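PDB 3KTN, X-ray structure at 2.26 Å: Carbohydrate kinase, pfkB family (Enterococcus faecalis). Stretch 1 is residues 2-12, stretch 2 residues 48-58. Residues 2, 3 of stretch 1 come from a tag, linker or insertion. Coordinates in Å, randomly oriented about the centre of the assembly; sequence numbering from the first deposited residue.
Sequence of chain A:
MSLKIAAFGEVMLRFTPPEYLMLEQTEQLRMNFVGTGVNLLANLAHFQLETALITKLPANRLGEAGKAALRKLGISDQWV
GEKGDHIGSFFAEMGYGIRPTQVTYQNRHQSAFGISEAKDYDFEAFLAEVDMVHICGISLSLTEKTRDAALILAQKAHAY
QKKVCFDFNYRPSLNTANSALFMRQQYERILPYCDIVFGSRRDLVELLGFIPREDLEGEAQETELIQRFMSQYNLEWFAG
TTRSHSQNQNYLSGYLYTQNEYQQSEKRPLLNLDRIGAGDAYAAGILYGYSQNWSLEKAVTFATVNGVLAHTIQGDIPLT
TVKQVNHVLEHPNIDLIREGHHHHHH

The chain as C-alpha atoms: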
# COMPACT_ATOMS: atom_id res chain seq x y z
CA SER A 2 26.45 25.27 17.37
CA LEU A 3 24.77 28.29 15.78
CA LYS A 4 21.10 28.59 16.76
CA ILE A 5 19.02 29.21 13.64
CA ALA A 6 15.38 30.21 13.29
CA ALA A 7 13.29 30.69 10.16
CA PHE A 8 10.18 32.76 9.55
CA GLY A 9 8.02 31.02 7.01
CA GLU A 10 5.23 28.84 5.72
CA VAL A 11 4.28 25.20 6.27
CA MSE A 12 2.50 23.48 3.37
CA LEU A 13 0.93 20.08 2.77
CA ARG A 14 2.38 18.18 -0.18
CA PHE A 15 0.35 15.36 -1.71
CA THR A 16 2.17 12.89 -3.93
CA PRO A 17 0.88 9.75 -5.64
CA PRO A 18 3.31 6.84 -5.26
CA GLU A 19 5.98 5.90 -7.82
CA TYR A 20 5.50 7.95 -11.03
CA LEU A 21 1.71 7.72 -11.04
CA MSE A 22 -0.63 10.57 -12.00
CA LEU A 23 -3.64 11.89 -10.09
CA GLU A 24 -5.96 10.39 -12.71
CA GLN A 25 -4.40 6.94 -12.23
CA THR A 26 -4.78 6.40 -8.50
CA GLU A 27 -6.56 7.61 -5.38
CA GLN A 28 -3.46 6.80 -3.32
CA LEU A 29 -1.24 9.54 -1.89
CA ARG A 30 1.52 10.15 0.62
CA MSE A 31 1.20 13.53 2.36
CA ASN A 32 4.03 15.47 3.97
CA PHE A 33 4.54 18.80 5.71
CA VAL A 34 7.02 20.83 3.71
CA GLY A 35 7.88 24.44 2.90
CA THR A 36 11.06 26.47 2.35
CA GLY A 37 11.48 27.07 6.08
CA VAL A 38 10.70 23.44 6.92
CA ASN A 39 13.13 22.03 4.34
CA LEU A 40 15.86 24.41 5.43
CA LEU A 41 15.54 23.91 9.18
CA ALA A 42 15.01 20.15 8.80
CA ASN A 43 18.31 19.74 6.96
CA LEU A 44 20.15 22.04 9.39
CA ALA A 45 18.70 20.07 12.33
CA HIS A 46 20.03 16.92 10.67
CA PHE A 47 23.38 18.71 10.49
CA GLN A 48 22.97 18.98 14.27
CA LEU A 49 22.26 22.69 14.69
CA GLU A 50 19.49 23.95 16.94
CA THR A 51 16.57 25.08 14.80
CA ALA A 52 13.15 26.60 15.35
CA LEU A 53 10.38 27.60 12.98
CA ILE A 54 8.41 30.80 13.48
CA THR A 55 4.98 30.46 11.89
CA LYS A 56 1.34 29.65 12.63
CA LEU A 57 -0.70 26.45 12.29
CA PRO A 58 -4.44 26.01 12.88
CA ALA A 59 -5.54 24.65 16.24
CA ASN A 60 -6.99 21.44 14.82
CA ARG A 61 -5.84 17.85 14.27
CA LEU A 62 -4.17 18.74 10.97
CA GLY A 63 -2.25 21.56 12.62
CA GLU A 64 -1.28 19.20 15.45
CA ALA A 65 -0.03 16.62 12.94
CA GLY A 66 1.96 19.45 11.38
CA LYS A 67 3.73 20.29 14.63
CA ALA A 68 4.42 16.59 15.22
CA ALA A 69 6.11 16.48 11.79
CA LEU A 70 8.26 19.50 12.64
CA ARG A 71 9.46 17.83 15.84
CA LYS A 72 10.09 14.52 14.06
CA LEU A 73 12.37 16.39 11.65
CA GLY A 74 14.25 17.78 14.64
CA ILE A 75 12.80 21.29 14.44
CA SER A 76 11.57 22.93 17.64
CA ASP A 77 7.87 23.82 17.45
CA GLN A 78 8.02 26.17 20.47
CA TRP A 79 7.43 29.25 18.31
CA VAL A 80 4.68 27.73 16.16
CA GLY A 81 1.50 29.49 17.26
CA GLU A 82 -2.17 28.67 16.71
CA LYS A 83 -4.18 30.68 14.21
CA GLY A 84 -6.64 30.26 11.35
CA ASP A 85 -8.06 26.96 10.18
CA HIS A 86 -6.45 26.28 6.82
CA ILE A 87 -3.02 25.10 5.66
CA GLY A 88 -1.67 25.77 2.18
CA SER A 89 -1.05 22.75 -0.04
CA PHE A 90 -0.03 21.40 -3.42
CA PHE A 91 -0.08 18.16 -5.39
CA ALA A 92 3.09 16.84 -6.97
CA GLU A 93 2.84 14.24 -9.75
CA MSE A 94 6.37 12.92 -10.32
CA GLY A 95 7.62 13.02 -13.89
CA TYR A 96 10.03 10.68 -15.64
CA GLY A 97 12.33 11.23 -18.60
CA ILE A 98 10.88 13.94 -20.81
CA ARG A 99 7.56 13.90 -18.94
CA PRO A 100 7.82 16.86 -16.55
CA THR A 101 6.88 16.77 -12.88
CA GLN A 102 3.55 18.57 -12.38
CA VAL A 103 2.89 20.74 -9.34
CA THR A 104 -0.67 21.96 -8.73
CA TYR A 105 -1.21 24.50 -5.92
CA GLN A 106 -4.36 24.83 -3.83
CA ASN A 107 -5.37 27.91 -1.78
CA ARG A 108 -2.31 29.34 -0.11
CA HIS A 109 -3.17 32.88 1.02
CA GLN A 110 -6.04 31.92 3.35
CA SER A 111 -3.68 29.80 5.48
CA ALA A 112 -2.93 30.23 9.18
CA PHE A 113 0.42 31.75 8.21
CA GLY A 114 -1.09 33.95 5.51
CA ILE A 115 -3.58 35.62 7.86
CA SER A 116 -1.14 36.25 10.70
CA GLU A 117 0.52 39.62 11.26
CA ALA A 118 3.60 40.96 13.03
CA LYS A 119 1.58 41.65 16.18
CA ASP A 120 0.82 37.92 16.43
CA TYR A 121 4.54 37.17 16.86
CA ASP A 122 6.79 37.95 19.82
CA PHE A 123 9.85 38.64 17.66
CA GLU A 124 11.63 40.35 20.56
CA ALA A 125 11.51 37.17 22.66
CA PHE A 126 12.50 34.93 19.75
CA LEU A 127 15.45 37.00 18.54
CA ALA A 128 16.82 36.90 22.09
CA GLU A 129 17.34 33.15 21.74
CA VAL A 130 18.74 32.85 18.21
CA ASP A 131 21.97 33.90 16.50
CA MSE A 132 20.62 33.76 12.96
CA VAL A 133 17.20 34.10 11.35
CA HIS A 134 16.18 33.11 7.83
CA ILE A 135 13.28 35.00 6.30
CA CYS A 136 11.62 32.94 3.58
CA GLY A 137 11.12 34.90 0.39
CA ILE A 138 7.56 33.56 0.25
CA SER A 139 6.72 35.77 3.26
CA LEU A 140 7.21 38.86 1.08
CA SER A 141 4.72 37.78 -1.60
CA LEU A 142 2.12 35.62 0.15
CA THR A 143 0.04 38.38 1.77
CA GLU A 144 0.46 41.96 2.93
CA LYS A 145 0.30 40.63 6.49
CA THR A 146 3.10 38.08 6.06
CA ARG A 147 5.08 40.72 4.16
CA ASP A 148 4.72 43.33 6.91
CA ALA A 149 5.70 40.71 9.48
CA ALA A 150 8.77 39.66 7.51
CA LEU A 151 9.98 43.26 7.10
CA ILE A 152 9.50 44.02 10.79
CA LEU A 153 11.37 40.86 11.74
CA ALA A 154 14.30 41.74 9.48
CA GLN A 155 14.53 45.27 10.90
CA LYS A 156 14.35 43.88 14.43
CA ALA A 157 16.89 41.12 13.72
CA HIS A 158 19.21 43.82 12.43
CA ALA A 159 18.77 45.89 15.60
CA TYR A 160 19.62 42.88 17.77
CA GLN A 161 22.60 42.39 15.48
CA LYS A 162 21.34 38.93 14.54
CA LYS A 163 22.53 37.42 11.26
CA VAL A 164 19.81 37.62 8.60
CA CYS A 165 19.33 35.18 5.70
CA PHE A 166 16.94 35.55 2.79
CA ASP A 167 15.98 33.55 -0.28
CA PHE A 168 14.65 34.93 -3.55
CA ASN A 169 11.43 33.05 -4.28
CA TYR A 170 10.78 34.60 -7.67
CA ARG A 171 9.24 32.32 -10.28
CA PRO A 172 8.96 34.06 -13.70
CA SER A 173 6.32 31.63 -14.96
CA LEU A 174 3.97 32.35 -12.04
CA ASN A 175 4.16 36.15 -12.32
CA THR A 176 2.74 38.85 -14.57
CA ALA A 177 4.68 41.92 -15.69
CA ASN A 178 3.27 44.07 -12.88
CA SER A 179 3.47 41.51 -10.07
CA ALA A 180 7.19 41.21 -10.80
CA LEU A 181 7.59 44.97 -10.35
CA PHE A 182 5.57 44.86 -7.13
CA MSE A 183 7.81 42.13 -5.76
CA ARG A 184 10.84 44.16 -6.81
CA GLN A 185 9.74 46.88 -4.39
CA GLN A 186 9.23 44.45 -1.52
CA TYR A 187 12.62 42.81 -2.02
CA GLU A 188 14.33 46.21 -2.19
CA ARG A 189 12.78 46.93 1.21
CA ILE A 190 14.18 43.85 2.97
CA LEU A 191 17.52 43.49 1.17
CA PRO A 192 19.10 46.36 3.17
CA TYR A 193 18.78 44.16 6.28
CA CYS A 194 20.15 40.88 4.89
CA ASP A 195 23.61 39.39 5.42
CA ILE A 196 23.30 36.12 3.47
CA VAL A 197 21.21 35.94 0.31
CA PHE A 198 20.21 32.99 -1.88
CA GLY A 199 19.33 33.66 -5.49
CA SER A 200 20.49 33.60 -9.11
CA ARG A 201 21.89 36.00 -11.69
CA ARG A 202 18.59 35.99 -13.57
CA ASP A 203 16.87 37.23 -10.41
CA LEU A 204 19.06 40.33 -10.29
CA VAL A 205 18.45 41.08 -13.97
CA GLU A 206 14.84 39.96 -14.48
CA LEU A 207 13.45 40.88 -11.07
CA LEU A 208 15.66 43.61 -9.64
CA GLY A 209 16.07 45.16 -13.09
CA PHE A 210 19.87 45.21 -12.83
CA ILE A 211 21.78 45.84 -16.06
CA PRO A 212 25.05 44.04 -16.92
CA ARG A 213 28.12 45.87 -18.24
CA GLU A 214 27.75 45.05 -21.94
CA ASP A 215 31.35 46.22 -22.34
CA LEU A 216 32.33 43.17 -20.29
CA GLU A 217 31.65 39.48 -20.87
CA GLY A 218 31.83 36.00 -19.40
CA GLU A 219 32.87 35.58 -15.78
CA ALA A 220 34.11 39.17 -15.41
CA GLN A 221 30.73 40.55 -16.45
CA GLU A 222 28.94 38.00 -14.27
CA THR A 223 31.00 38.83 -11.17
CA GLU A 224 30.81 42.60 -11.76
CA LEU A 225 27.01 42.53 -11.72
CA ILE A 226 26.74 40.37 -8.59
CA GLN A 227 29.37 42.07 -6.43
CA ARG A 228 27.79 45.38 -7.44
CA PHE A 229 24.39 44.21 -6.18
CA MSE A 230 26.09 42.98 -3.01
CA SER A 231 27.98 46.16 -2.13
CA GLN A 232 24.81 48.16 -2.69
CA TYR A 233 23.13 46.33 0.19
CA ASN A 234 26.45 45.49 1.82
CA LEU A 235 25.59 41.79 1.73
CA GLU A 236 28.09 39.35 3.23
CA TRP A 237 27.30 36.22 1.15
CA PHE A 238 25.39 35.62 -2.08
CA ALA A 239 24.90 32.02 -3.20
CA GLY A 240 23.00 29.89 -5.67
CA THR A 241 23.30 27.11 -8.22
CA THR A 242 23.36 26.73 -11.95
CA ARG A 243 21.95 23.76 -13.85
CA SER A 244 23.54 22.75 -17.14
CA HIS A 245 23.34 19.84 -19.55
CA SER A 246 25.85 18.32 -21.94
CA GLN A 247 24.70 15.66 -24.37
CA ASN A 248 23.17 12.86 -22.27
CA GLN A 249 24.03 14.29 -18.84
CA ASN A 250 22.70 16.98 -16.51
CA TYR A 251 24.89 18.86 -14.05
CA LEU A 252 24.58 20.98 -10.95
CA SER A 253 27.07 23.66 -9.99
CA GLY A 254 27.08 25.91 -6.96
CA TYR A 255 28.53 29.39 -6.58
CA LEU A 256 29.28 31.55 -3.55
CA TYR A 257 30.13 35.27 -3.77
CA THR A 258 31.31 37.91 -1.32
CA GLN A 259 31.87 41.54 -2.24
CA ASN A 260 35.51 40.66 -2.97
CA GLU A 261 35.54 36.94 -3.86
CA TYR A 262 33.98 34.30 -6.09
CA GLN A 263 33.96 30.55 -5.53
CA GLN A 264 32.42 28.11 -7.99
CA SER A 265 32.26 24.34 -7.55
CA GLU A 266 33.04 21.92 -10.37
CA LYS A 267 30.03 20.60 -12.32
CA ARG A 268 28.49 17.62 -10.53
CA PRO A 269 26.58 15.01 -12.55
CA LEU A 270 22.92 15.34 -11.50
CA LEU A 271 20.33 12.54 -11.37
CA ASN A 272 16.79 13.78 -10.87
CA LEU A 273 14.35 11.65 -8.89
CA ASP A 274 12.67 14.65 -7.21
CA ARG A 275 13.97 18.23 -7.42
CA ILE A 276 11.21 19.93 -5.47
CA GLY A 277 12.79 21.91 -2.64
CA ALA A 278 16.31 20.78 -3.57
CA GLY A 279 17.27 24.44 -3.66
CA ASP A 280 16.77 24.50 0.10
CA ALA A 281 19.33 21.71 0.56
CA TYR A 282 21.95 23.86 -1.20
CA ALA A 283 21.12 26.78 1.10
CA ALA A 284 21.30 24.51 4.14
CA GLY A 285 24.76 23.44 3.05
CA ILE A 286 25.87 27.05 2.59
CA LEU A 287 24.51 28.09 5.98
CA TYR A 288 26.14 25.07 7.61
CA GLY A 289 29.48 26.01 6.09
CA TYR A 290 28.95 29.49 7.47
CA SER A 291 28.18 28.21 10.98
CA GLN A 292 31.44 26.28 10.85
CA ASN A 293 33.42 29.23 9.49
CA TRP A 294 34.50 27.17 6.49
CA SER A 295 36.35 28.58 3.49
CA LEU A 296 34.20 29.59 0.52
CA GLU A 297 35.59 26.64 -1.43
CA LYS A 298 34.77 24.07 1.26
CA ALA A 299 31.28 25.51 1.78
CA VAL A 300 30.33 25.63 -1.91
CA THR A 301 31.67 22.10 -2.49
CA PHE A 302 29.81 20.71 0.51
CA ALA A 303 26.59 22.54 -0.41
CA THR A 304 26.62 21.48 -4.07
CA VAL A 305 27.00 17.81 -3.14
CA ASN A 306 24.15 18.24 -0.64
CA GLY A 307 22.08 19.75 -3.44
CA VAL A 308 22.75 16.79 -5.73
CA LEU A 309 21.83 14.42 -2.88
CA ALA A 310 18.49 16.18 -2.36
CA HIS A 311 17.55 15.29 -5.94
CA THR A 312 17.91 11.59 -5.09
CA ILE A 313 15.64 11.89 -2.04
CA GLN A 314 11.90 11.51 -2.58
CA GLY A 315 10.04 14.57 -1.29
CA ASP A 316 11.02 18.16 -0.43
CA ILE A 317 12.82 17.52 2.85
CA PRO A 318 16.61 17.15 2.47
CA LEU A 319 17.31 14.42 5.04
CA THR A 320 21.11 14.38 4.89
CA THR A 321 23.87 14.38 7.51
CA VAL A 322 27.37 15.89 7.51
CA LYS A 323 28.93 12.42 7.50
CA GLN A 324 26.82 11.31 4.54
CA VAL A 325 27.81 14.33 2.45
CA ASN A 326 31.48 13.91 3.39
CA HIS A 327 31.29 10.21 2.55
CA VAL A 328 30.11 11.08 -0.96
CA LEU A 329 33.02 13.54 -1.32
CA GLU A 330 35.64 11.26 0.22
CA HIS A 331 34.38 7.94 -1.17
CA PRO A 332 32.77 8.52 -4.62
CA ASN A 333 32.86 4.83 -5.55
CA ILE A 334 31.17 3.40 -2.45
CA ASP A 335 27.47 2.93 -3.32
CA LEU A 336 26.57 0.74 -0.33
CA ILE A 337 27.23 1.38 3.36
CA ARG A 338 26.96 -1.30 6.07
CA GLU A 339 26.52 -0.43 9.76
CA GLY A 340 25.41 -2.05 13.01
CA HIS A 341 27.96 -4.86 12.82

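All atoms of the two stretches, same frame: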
# COMPACT_ATOMS: atom_id res chain seq x y z
N SER A 2 27.77 25.44 16.70
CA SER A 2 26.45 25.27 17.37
C SER A 2 25.60 26.53 17.26
O SER A 2 25.00 26.99 18.24
CB SER A 2 26.65 24.90 18.84
OG SER A 2 27.40 25.90 19.52
N LEU A 3 25.55 27.09 16.06
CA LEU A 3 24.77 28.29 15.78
C LEU A 3 23.28 27.96 15.90
O LEU A 3 22.83 26.95 15.37
CB LEU A 3 25.08 28.78 14.37
CG LEU A 3 24.52 30.13 13.92
CD1 LEU A 3 25.08 31.22 14.81
CD2 LEU A 3 24.88 30.39 12.47
N LYS A 4 22.53 28.80 16.60
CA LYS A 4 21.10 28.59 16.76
C LYS A 4 20.40 29.35 15.65
O LYS A 4 20.50 30.57 15.56
CB LYS A 4 20.64 29.08 18.13
CG LYS A 4 21.28 28.31 19.27
CD LYS A 4 20.96 28.91 20.62
CE LYS A 4 21.67 28.13 21.71
NZ LYS A 4 23.13 28.00 21.42
N ILE A 5 19.70 28.61 14.79
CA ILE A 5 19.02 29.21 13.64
C ILE A 5 17.51 29.08 13.66
O ILE A 5 16.96 28.02 13.95
CB ILE A 5 19.54 28.56 12.34
CG1 ILE A 5 21.07 28.58 12.34
CG2 ILE A 5 18.99 29.30 11.12
CD1 ILE A 5 21.71 27.91 11.13
N ALA A 6 16.84 30.18 13.35
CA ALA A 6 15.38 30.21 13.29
C ALA A 6 15.01 30.61 11.86
O ALA A 6 15.83 31.15 11.12
CB ALA A 6 14.82 31.23 14.28
N ALA A 7 13.77 30.33 11.48
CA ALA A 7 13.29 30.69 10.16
C ALA A 7 11.87 31.17 10.29
O ALA A 7 11.09 30.63 11.07
CB ALA A 7 13.36 29.50 9.21
N PHE A 8 11.53 32.21 9.54
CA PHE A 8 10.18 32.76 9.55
C PHE A 8 9.60 32.33 8.22
O PHE A 8 10.07 32.76 7.17
CB PHE A 8 10.21 34.29 9.64
CG PHE A 8 8.86 34.92 9.58
CD1 PHE A 8 7.95 34.76 10.62
CD2 PHE A 8 8.47 35.66 8.46
CE1 PHE A 8 6.68 35.33 10.55
CE2 PHE A 8 7.20 36.24 8.39
CZ PHE A 8 6.30 36.07 9.44
N GLY A 9 8.58 31.48 8.26
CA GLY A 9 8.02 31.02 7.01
C GLY A 9 6.71 30.26 7.05
O GLY A 9 5.98 30.26 8.04
N GLU A 10 6.46 29.59 5.94
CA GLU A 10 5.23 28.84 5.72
C GLU A 10 5.37 27.32 5.73
O GLU A 10 6.38 26.76 5.29
CB GLU A 10 4.69 29.29 4.37
CG GLU A 10 3.45 28.59 3.86
CD GLU A 10 3.33 28.73 2.36
OE1 GLU A 10 2.22 28.97 1.86
OE2 GLU A 10 4.37 28.61 1.67
N VAL A 11 4.34 26.66 6.25
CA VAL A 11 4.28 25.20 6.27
C VAL A 11 3.19 24.85 5.27
O VAL A 11 2.11 25.43 5.30
CB VAL A 11 3.82 24.64 7.63
CG1 VAL A 11 3.50 23.15 7.49
CG2 VAL A 11 4.90 24.84 8.68
N MSE A 12 3.48 23.92 4.37
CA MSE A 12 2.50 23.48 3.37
C MSE A 12 2.36 21.96 3.36
O MSE A 12 3.27 21.24 3.74
CB MSE A 12 2.92 23.91 1.96
CG MSE A 12 2.62 25.35 1.59
SE MSE A 12 2.79 25.59 -0.33
CE MSE A 12 0.95 25.34 -0.85
N GLN A 48 22.80 18.80 12.83
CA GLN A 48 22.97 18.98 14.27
C GLN A 48 23.05 20.40 14.81
O GLN A 48 23.75 20.67 15.78
CB GLN A 48 24.19 18.18 14.74
CG GLN A 48 24.08 16.70 14.42
CD GLN A 48 25.14 15.87 15.10
OE1 GLN A 48 25.16 15.74 16.33
NE2 GLN A 48 26.05 15.30 14.31
N LEU A 49 22.31 21.32 14.20
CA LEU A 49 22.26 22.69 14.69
C LEU A 49 20.90 22.80 15.35
O LEU A 49 20.00 22.03 15.05
CB LEU A 49 22.36 23.69 13.54
CG LEU A 49 23.66 23.69 12.73
CD1 LEU A 49 23.61 24.81 11.70
CD2 LEU A 49 24.85 23.88 13.66
N GLU A 50 20.76 23.75 16.27
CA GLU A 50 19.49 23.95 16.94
C GLU A 50 18.66 24.81 16.02
O GLU A 50 19.10 25.88 15.58
CB GLU A 50 19.71 24.66 18.28
CG GLU A 50 20.44 23.80 19.28
CD GLU A 50 20.53 24.47 20.64
OE1 GLU A 50 19.47 24.83 21.20
OE2 GLU A 50 21.66 24.64 21.14
N THR A 51 17.44 24.36 15.71
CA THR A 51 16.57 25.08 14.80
C THR A 51 15.17 25.26 15.35
O THR A 51 14.69 24.45 16.15
CB THR A 51 16.48 24.34 13.45
OG1 THR A 51 15.72 23.13 13.62
CG2 THR A 51 17.86 23.97 12.95
N ALA A 52 14.50 26.32 14.91
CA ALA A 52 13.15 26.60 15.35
C ALA A 52 12.41 27.35 14.26
O ALA A 52 12.96 28.27 13.65
CB ALA A 52 13.18 27.42 16.64
N LEU A 53 11.17 26.96 14.01
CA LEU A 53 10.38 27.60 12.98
C LEU A 53 9.38 28.58 13.58
O LEU A 53 8.66 28.25 14.52
CB LEU A 53 9.62 26.55 12.15
CG LEU A 53 8.74 27.08 11.02
CD1 LEU A 53 9.61 27.77 9.98
CD2 LEU A 53 7.97 25.92 10.38
N ILE A 54 9.34 29.79 13.03
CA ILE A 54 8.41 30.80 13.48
C ILE A 54 7.31 30.86 12.43
O ILE A 54 7.55 31.25 11.30
CB ILE A 54 9.08 32.19 13.59
CG1 ILE A 54 10.30 32.10 14.51
CG2 ILE A 54 8.09 33.21 14.13
CD1 ILE A 54 11.14 33.37 14.57
N THR A 55 6.10 30.47 12.82
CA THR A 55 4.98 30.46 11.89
C THR A 55 3.71 30.17 12.69
O THR A 55 3.74 30.14 13.91
CB THR A 55 5.17 29.34 10.84
OG1 THR A 55 4.19 29.47 9.79
CG2 THR A 55 5.00 27.98 11.50
N LYS A 56 2.60 29.97 11.98
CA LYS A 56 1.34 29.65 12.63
C LYS A 56 0.74 28.41 11.98
O LYS A 56 0.94 28.16 10.79
CB LYS A 56 0.32 30.79 12.49
CG LYS A 56 0.73 32.13 13.09
CD LYS A 56 0.87 32.07 14.61
CE LYS A 56 1.21 33.46 15.16
NZ LYS A 56 1.66 33.41 16.58
N LEU A 57 0.00 27.64 12.78
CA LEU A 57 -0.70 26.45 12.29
C LEU A 57 -2.05 26.46 12.98
O LEU A 57 -2.16 26.86 14.14
CB LEU A 57 0.07 25.17 12.63
CG LEU A 57 1.28 24.88 11.73
CD1 LEU A 57 1.99 23.60 12.19
CD2 LEU A 57 0.82 24.73 10.30
N PRO A 58 -3.10 26.02 12.27
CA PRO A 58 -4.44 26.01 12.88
C PRO A 58 -4.51 25.09 14.08
O PRO A 58 -3.80 24.08 14.15
CB PRO A 58 -5.33 25.54 11.74
CG PRO A 58 -4.42 24.61 10.99
CD PRO A 58 -3.14 25.40 10.94
O HOH W 1 23.76 25.33 19.78
O HOH W 2 2.54 27.72 8.50

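The two stretches lie side by side as parallel strands of one sheet, and mostly apolar side chains pack along both faces at the centre of the contact. On the face carrying A6, A52, F8 and I54, the methyl of A6 leaves room for the long arm of I54, whose CD1 comes 4.3 Å from A6 CB. The other branch of I54 meets the phenylalanine next in line, where I54 CG2 lies 3.8 Å from F8 CD1. All four residues are buried, and none brings a polar side-chain group that would need a partner.

The face of I5, T51, A7 and L53 is also largely apolar, T51 bringing the one side-chain hydroxyl. A7 is small enough for L53 to lean across the strand, its CD1 lying 4.2 Å from A7 CB and 3.4 Å from A7 O. L53 CD2 reaches V11 CG2 at 3.7 Å. V11, past the end of its strand, has its CA-to-CB bond directed toward the other stretch and also meets L57, with V11 CB 4.0 Å from L57 CD2. At the other end, I5 in its extended m,t rotamer places CD1 3.7 Å from L49 CD1, closing the apolar layer at this end of the contact.

Between these faces runs the backbone ladder. I5 N donates to E50 O (2.9 Å), and I5 O accepts from A52 N (3.1 Å); A7 N then donates to A52 O (3.1 Å), and A7 O accepts from I54 N (2.8 Å). Such alternation is the mark of parallel pairing: I5 and A7 each use both their N and O, bonding to residues that flank their register partners T51 and L53.

G9 N extends the ladder to I54 O at 3.2 Å. There the side chain of T55 takes over: its OG1 donates to G9 O at 2.6 Å, while water 2 donates to the same OG1 at 2.7 Å. This water also accepts from V11 N (3.1 Å) and donates to K56 O (2.8 Å), so a buried hydroxyl and diverging backbone are satisfied together.

At the opposite end the contact becomes polar. The flexible chains of K4 and E50 suit this more exposed edge, forming a long salt bridge from K4 NZ to E50 OE2 (3.7 Å). Water 1 reinforces it, accepting from K4 NZ at 3.2 Å and donating to E50 OE2 at 2.6 Å; it also donates to the backbone O of S2, a tag residue, at 2.6 Å.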